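Interleukin 22 (Danio rerio, PDB 4O6K) probably acts as a secreted helical cytokine of the IL-10 family, signalling through cell-surface receptors in immune defence. Local coordinates at residues A52-L55 with K56-N60; H135-F138 with E139-P143. All coordinates share one frame; numbering follows the deposited sequence.

Contact 1 (residues 52-60) and contact 2 (residues 135-143) are two local helical contacts, in series along the chain and about 15 Å apart between centres. The first lies within helix 47-62, its centre about 6 Å from that of the chain; the second runs over the end of helix 130-140, the last helix, its centre about 12 Å from that same point. The two helices pack directly: Leu55 CD2 meets Leu137 CD1 at 3.7 Å, and Leu137 CD2 approaches the backbone of Ala52. The disulfide between Cys48 and Cys141 joins the start of helix 47-62 to the residue just past helix 130-140, so the all-helical cytokine fold is held here by apolar packing and a covalent link.

Contact 1: A52-L55 with K56-N60; sequences ARIL and KYYVN
The guanidinium of Arg53 has the aliphatic chain of Lys56 over one face, with Lys56 CD 3.7 Å from Arg53 NE. At the edge of the Tyr58 ring, in its plane, sits Ile54 O, 3.5 Å from Tyr58 CD1; Phe107 meets this ring in a nearly parallel arrangement, the planes about 15° apart. Ile54 and Tyr58 run side by side, and Ile54 CG2 touches Tyr58 CD1 at 4.0 Å. Ile54 O also accepts the backbone N-H of Tyr58 at 2.9 Å, one of four successive i to i+4 bonds that define the helix here. The hydroxyl of Tyr58 reaches Ala126 O, which ties the ring's far end to helix 119-128. Arg53 CG is anti to the backbone N (chi1 -157°), and a bend at chi2 (67°) brings the guanidinium alongside Lys56. With an alanine at Arg53, the Lys56 methylenes would probably lose their flat cover and the weak, long ion pair to Asp97 would be gone. The two cationic ends stay apart, Arg53 NH2 lying 5.2 Å from Lys56 NZ, which is consistent with the pair meeting through methylenes and a guanidinium face; Glu87 of helix 76-93, which Lys56 touches, and Asp97 probably offset the like charges.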
ATOM      1  N   ALA A  52       2.080   7.210   1.704  1.00 15.40           N
ATOM      2  CA  ALA A  52       3.047   6.640   2.633  1.00 17.14           C
ATOM      3  C   ALA A  52       2.400   6.325   3.974  1.00 16.75           C
ATOM      4  O   ALA A  52       2.801   5.389   4.666  1.00 16.68           O
ATOM      5  CB  ALA A  52       4.221   7.588   2.824  1.00 17.57           C
ATOM      6  N   ARG A  53       1.395   7.113   4.337  1.00 13.88           N
ATOM      7  CA  ARG A  53       0.694   6.913   5.594  1.00 15.73           C
ATOM      8  C   ARG A  53      -0.229   5.706   5.460  1.00 18.53           C
ATOM      9  O   ARG A  53      -0.427   4.947   6.411  1.00 15.47           O
ATOM     10  CB  ARG A  53      -0.098   8.162   5.979  1.00 21.29           C
ATOM     11  CG  ARG A  53      -0.387   8.251   7.461  1.00 25.57           C
ATOM     12  CD  ARG A  53       0.945   8.453   8.171  1.00 31.73           C
ATOM     13  NE  ARG A  53       0.911   8.178   9.601  1.00 43.58           N
ATOM     14  CZ  ARG A  53       1.719   8.763  10.479  1.00 39.05           C
ATOM     15  NH1 ARG A  53       2.617   9.647  10.062  1.00 36.25           N
ATOM     16  NH2 ARG A  53       1.638   8.464  11.768  1.00 44.32           N
ATOM     17  N   ILE A  54      -0.803   5.552   4.271  1.00 14.48           N
ATOM     18  CA  ILE A  54      -1.613   4.385   3.941  1.00 15.98           C
ATOM     19  C   ILE A  54      -0.743   3.129   3.916  1.00 15.18           C
ATOM     20  O   ILE A  54      -1.167   2.054   4.347  1.00 14.24           O
ATOM     21  CB  ILE A  54      -2.321   4.563   2.579  1.00 16.87           C
ATOM     22  CG1 ILE A  54      -3.331   5.710   2.650  1.00 13.95           C
ATOM     23  CG2 ILE A  54      -3.013   3.277   2.152  1.00 17.14           C
ATOM     24  CD1 ILE A  54      -4.001   6.021   1.324  1.00 18.35           C
ATOM     25  N   LEU A  55       0.484   3.282   3.424  1.00 14.87           N
ATOM     26  CA  LEU A  55       1.451   2.189   3.391  1.00 14.99           C
ATOM     27  C   LEU A  55       1.741   1.712   4.809  1.00 14.34           C
ATOM     28  O   LEU A  55       1.864   0.512   5.061  1.00 12.89           O
ATOM     29  CB  LEU A  55       2.744   2.624   2.700  1.00 10.15           C
ATOM     30  CG  LEU A  55       3.829   1.550   2.614  1.00 16.19           C
ATOM     31  CD1 LEU A  55       3.314   0.330   1.865  1.00 15.67           C
ATOM     32  CD2 LEU A  55       5.083   2.100   1.954  1.00 14.43           C
ATOM     33  N   LYS A  56       1.856   2.671   5.725  1.00 16.96           N
ATOM     34  CA  LYS A  56       2.063   2.387   7.143  1.00 16.25           C
ATOM     35  C   LYS A  56       0.968   1.489   7.691  1.00 18.08           C
ATOM     36  O   LYS A  56       1.237   0.507   8.386  1.00 14.39           O
ATOM     37  CB  LYS A  56       2.084   3.688   7.946  1.00 18.52           C
ATOM     38  CG  LYS A  56       2.269   3.509   9.444  1.00 25.68           C
ATOM     39  CD  LYS A  56       2.539   4.855  10.100  1.00 26.29           C
ATOM     40  CE  LYS A  56       2.731   4.713  11.600  1.00 37.47           C
ATOM     41  NZ  LYS A  56       3.830   3.750  11.895  1.00 41.28           N
ATOM     42  N   TYR A  57      -0.271   1.837   7.361  1.00 14.16           N
ATOM     43  CA  TYR A  57      -1.435   1.068   7.777  1.00 17.92           C
ATOM     44  C   TYR A  57      -1.414  -0.328   7.165  1.00 19.65           C
ATOM     45  O   TYR A  57      -1.800  -1.303   7.811  1.00 19.52           O
ATOM     46  CB  TYR A  57      -2.722   1.800   7.399  1.00 21.90           C
ATOM     47  CG  TYR A  57      -3.939   1.315   8.152  1.00 22.24           C
ATOM     48  CD1 TYR A  57      -4.257   1.835   9.400  1.00 24.23           C
ATOM     49  CD2 TYR A  57      -4.767   0.338   7.619  1.00 21.05           C
ATOM     50  CE1 TYR A  57      -5.367   1.398  10.097  1.00 25.73           C
ATOM     51  CE2 TYR A  57      -5.881  -0.107   8.309  1.00 20.73           C
ATOM     52  CZ  TYR A  57      -6.177   0.426   9.547  1.00 27.06           C
ATOM     53  OH  TYR A  57      -7.282  -0.012  10.240  1.00 30.84           O
ATOM     54  N   TYR A  58      -0.970  -0.410   5.914  1.00 15.41           N
ATOM     55  CA  TYR A  58      -0.828  -1.684   5.216  1.00 15.97           C
ATOM     56  C   TYR A  58       0.127  -2.626   5.938  1.00 16.39           C
ATOM     57  O   TYR A  58      -0.167  -3.809   6.113  1.00 15.48           O
ATOM     58  CB  TYR A  58      -0.340  -1.457   3.783  1.00 14.09           C
ATOM     59  CG  TYR A  58      -1.406  -1.627   2.725  1.00 15.43           C
ATOM     60  CD1 TYR A  58      -2.348  -0.633   2.491  1.00 18.96           C
ATOM     61  CD2 TYR A  58      -1.467  -2.781   1.956  1.00 16.71           C
ATOM     62  CE1 TYR A  58      -3.321  -0.787   1.521  1.00 18.84           C
ATOM     63  CE2 TYR A  58      -2.436  -2.944   0.986  1.00 15.68           C
ATOM     64  CZ  TYR A  58      -3.361  -1.946   0.772  1.00 17.51           C
ATOM     65  OH  TYR A  58      -4.327  -2.106  -0.193  1.00 15.79           O
ATOM     66  N   VAL A  59       1.273  -2.095   6.350  1.00 17.68           N
ATOM     67  CA  VAL A  59       2.291  -2.889   7.027  1.00 19.55           C
ATOM     68  C   VAL A  59       1.773  -3.414   8.363  1.00 19.41           C
ATOM     69  O   VAL A  59       2.023  -4.562   8.731  1.00 20.18           O
ATOM     70  CB  VAL A  59       3.576  -2.064   7.257  1.00 12.82           C
ATOM     71  CG1 VAL A  59       4.560  -2.826   8.133  1.00 18.43           C
ATOM     72  CG2 VAL A  59       4.217  -1.701   5.926  1.00 21.13           C
ATOM     73  N   ASN A  60       1.034  -2.572   9.078  1.00 17.77           N
ATOM     74  CA  ASN A  60       0.504  -2.935  10.387  1.00 19.96           C
ATOM     75  C   ASN A  60      -0.709  -3.865  10.337  1.00 20.74           C
ATOM     76  O   ASN A  60      -0.860  -4.731  11.198  1.00 22.40           O
ATOM     77  CB  ASN A  60       0.143  -1.671  11.173  1.00 21.91           C
ATOM     78  CG  ASN A  60       1.365  -0.916  11.653  1.00 26.75           C
ATOM     79  OD1 ASN A  60       2.410  -1.508  11.923  1.00 34.67           O
ATOM     80  ND2 ASN A  60       1.242   0.402  11.761  1.00 20.90           N
TER

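Contact 2: H135-F138 with E139-P143; sequences HYLF and ESCTP
Leu137 and Cys141, both buried, form the tight side of this contact together with the doubly held carbonyl of Tyr136. Tyr136 O is gripped by Ser140 N at 2.9 Å and by Ser140 OG at 2.7 Å, and the two donors arrive from opposite faces of the carbonyl plane. Ser140 chi1 of 66° sets OG between its own backbone N and carbonyl carbon, from where the hydroxyl folds back onto the preceding turn. Beside it, Cys141 N bonds to Leu137 O at 2.9 Å, while Leu137 CD2 packs on Cys141 SG at 4.0 Å. Both of these side chains also touch Leu90 of helix 76-93.

The partly exposed side, at His135 and Glu139, is held differently. Glu139 OE2 lies at the edge of the imidazole, in its plane, with ring and carboxylate planes 85° apart; as modelled, Glu139 OE2 comes nearest to His135 CE1, at 3.0 Å. Beyond the last turn, Thr142 OG1 bonds back to Glu139 O at 3.3 Å, and Thr142 CG2 rests against Phe138 O.

Cys141 is the first residue to leave helical backbone angles, and its disulfide to Cys48 ties this helix end to the start of helix 47-62: a helix C-terminus fixed by a disulfide, within the all-helical fold of an IL-10 family cytokine.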
ATOM      1  N   HIS A 135       2.426   1.631  -7.006  1.00  9.75           N
ATOM      2  CA  HIS A 135       2.400   2.470  -8.197  1.00 12.75           C
ATOM      3  C   HIS A 135       2.177   3.940  -7.847  1.00 13.72           C
ATOM      4  O   HIS A 135       2.809   4.826  -8.423  1.00 15.21           O
ATOM      5  CB  HIS A 135       1.308   1.969  -9.147  1.00 12.70           C
ATOM      6  CG  HIS A 135       0.723   3.032 -10.022  1.00 14.93           C
ATOM      7  ND1 HIS A 135       1.483   3.813 -10.866  1.00 13.56           N
ATOM      8  CD2 HIS A 135      -0.559   3.440 -10.185  1.00 11.22           C
ATOM      9  CE1 HIS A 135       0.697   4.658 -11.508  1.00 16.77           C
ATOM     10  NE2 HIS A 135      -0.548   4.452 -11.113  1.00 13.77           N
ATOM     11  N   TYR A 136       1.274   4.190  -6.903  1.00 13.96           N
ATOM     12  CA  TYR A 136       1.015   5.543  -6.421  1.00 12.50           C
ATOM     13  C   TYR A 136       2.271   6.151  -5.808  1.00 14.99           C
ATOM     14  O   TYR A 136       2.622   7.299  -6.085  1.00 12.62           O
ATOM     15  CB  TYR A 136      -0.125   5.543  -5.401  1.00 13.56           C
ATOM     16  CG  TYR A 136      -1.484   5.248  -5.997  1.00 15.14           C
ATOM     17  CD1 TYR A 136      -1.660   5.174  -7.374  1.00 11.45           C
ATOM     18  CD2 TYR A 136      -2.590   5.046  -5.184  1.00 12.06           C
ATOM     19  CE1 TYR A 136      -2.899   4.906  -7.923  1.00 12.70           C
ATOM     20  CE2 TYR A 136      -3.833   4.777  -5.723  1.00 13.62           C
ATOM     21  CZ  TYR A 136      -3.982   4.709  -7.092  1.00 14.60           C
ATOM     22  OH  TYR A 136      -5.217   4.441  -7.632  1.00 12.96           O
ATOM     23  N   LEU A 137       2.938   5.368  -4.967  1.00 12.54           N
ATOM     24  CA  LEU A 137       4.188   5.778  -4.341  1.00 12.88           C
ATOM     25  C   LEU A 137       5.267   6.037  -5.386  1.00 15.63           C
ATOM     26  O   LEU A 137       5.967   7.045  -5.326  1.00 15.15           O
ATOM     27  CB  LEU A 137       4.658   4.716  -3.347  1.00 12.05           C
ATOM     28  CG  LEU A 137       3.758   4.539  -2.124  1.00 11.45           C
ATOM     29  CD1 LEU A 137       4.093   3.253  -1.390  1.00 10.63           C
ATOM     30  CD2 LEU A 137       3.888   5.738  -1.200  1.00 12.87           C
ATOM     31  N   PHE A 138       5.399   5.115  -6.334  1.00 14.81           N
ATOM     32  CA  PHE A 138       6.389   5.234  -7.401  1.00 16.98           C
ATOM     33  C   PHE A 138       6.285   6.573  -8.127  1.00 18.96           C
ATOM     34  O   PHE A 138       7.288   7.248  -8.341  1.00 21.00           O
ATOM     35  CB  PHE A 138       6.229   4.083  -8.402  1.00 16.92           C
ATOM     36  CG  PHE A 138       7.312   4.022  -9.448  1.00 20.62           C
ATOM     37  CD1 PHE A 138       7.225   4.781 -10.606  1.00 18.23           C
ATOM     38  CD2 PHE A 138       8.412   3.199  -9.277  1.00 19.07           C
ATOM     39  CE1 PHE A 138       8.213   4.721 -11.569  1.00 20.59           C
ATOM     40  CE2 PHE A 138       9.404   3.137 -10.237  1.00 20.23           C
ATOM     41  CZ  PHE A 138       9.303   3.898 -11.384  1.00 25.24           C
ATOM     42  N   GLU A 139       5.069   6.955  -8.499  1.00 13.40           N
ATOM     43  CA  GLU A 139       4.865   8.169  -9.280  1.00 16.91           C
ATOM     44  C   GLU A 139       4.898   9.444  -8.437  1.00 18.94           C
ATOM     45  O   GLU A 139       5.487  10.444  -8.843  1.00 18.19           O
ATOM     46  CB  GLU A 139       3.546   8.083 -10.051  1.00 17.80           C
ATOM     47  CG  GLU A 139       3.511   6.923 -11.031  1.00 21.47           C
ATOM     48  CD  GLU A 139       2.591   7.169 -12.208  1.00 21.66           C
ATOM     49  OE1 GLU A 139       1.877   8.193 -12.208  1.00 25.60           O
ATOM     50  OE2 GLU A 139       2.591   6.338 -13.141  1.00 14.09           O
ATOM     51  N   SER A 140       4.279   9.408  -7.262  1.00 17.33           N
ATOM     52  CA  SER A 140       4.158  10.605  -6.437  1.00 18.38           C
ATOM     53  C   SER A 140       5.426  10.924  -5.644  1.00 22.76           C
ATOM     54  O   SER A 140       5.676  12.086  -5.309  1.00 21.11           O
ATOM     55  CB  SER A 140       2.978  10.466  -5.475  1.00 16.54           C
ATOM     56  OG  SER A 140       3.202   9.442  -4.521  1.00 17.95           O
ATOM     57  N   CYS A 141       6.224   9.901  -5.352  1.00 18.43           N
ATOM     58  CA  CYS A 141       7.455  10.089  -4.590  1.00 23.29           C
ATOM     59  C   CYS A 141       8.701  10.297  -5.460  1.00 28.01           C
ATOM     60  O   CYS A 141       9.789   9.987  -5.026  1.00 30.41           O
ATOM     61  CB  CYS A 141       7.704   8.914  -3.636  1.00 21.23           C
ATOM     62  SG  CYS A 141       6.338   8.596  -2.505  1.00 17.30           S
ATOM     63  N   THR A 142       8.559  10.794  -6.684  1.00 34.55           N
ATOM     64  CA  THR A 142       9.741  11.152  -7.474  1.00 36.07           C
ATOM     65  C   THR A 142      10.123  12.601  -7.191  1.00 35.21           C
ATOM     66  O   THR A 142       9.284  13.488  -7.311  1.00 42.20           O
ATOM     67  CB  THR A 142       9.531  10.978  -9.020  1.00 37.79           C
ATOM     68  OG1 THR A 142       8.428  11.774  -9.475  1.00 46.19           O
ATOM     69  CG2 THR A 142       9.262   9.580  -9.365  1.00 41.63           C
ATOM     70  N   PRO A 143      11.395  12.846  -6.806  1.00 37.12           N
ATOM     71  CA  PRO A 143      11.920  14.203  -6.571  1.00 47.04           C
ATOM     72  C   PRO A 143      11.654  15.164  -7.736  1.00 46.76           C
ATOM     73  O   PRO A 143      11.306  14.722  -8.830  1.00 49.05           O
ATOM     74  CB  PRO A 143      13.430  13.977  -6.406  1.00 42.52           C
ATOM     75  CG  PRO A 143      13.599  12.543  -6.059  1.00 42.35           C
ATOM     76  CD  PRO A 143      12.423  11.803  -6.636  1.00 39.51           C
TER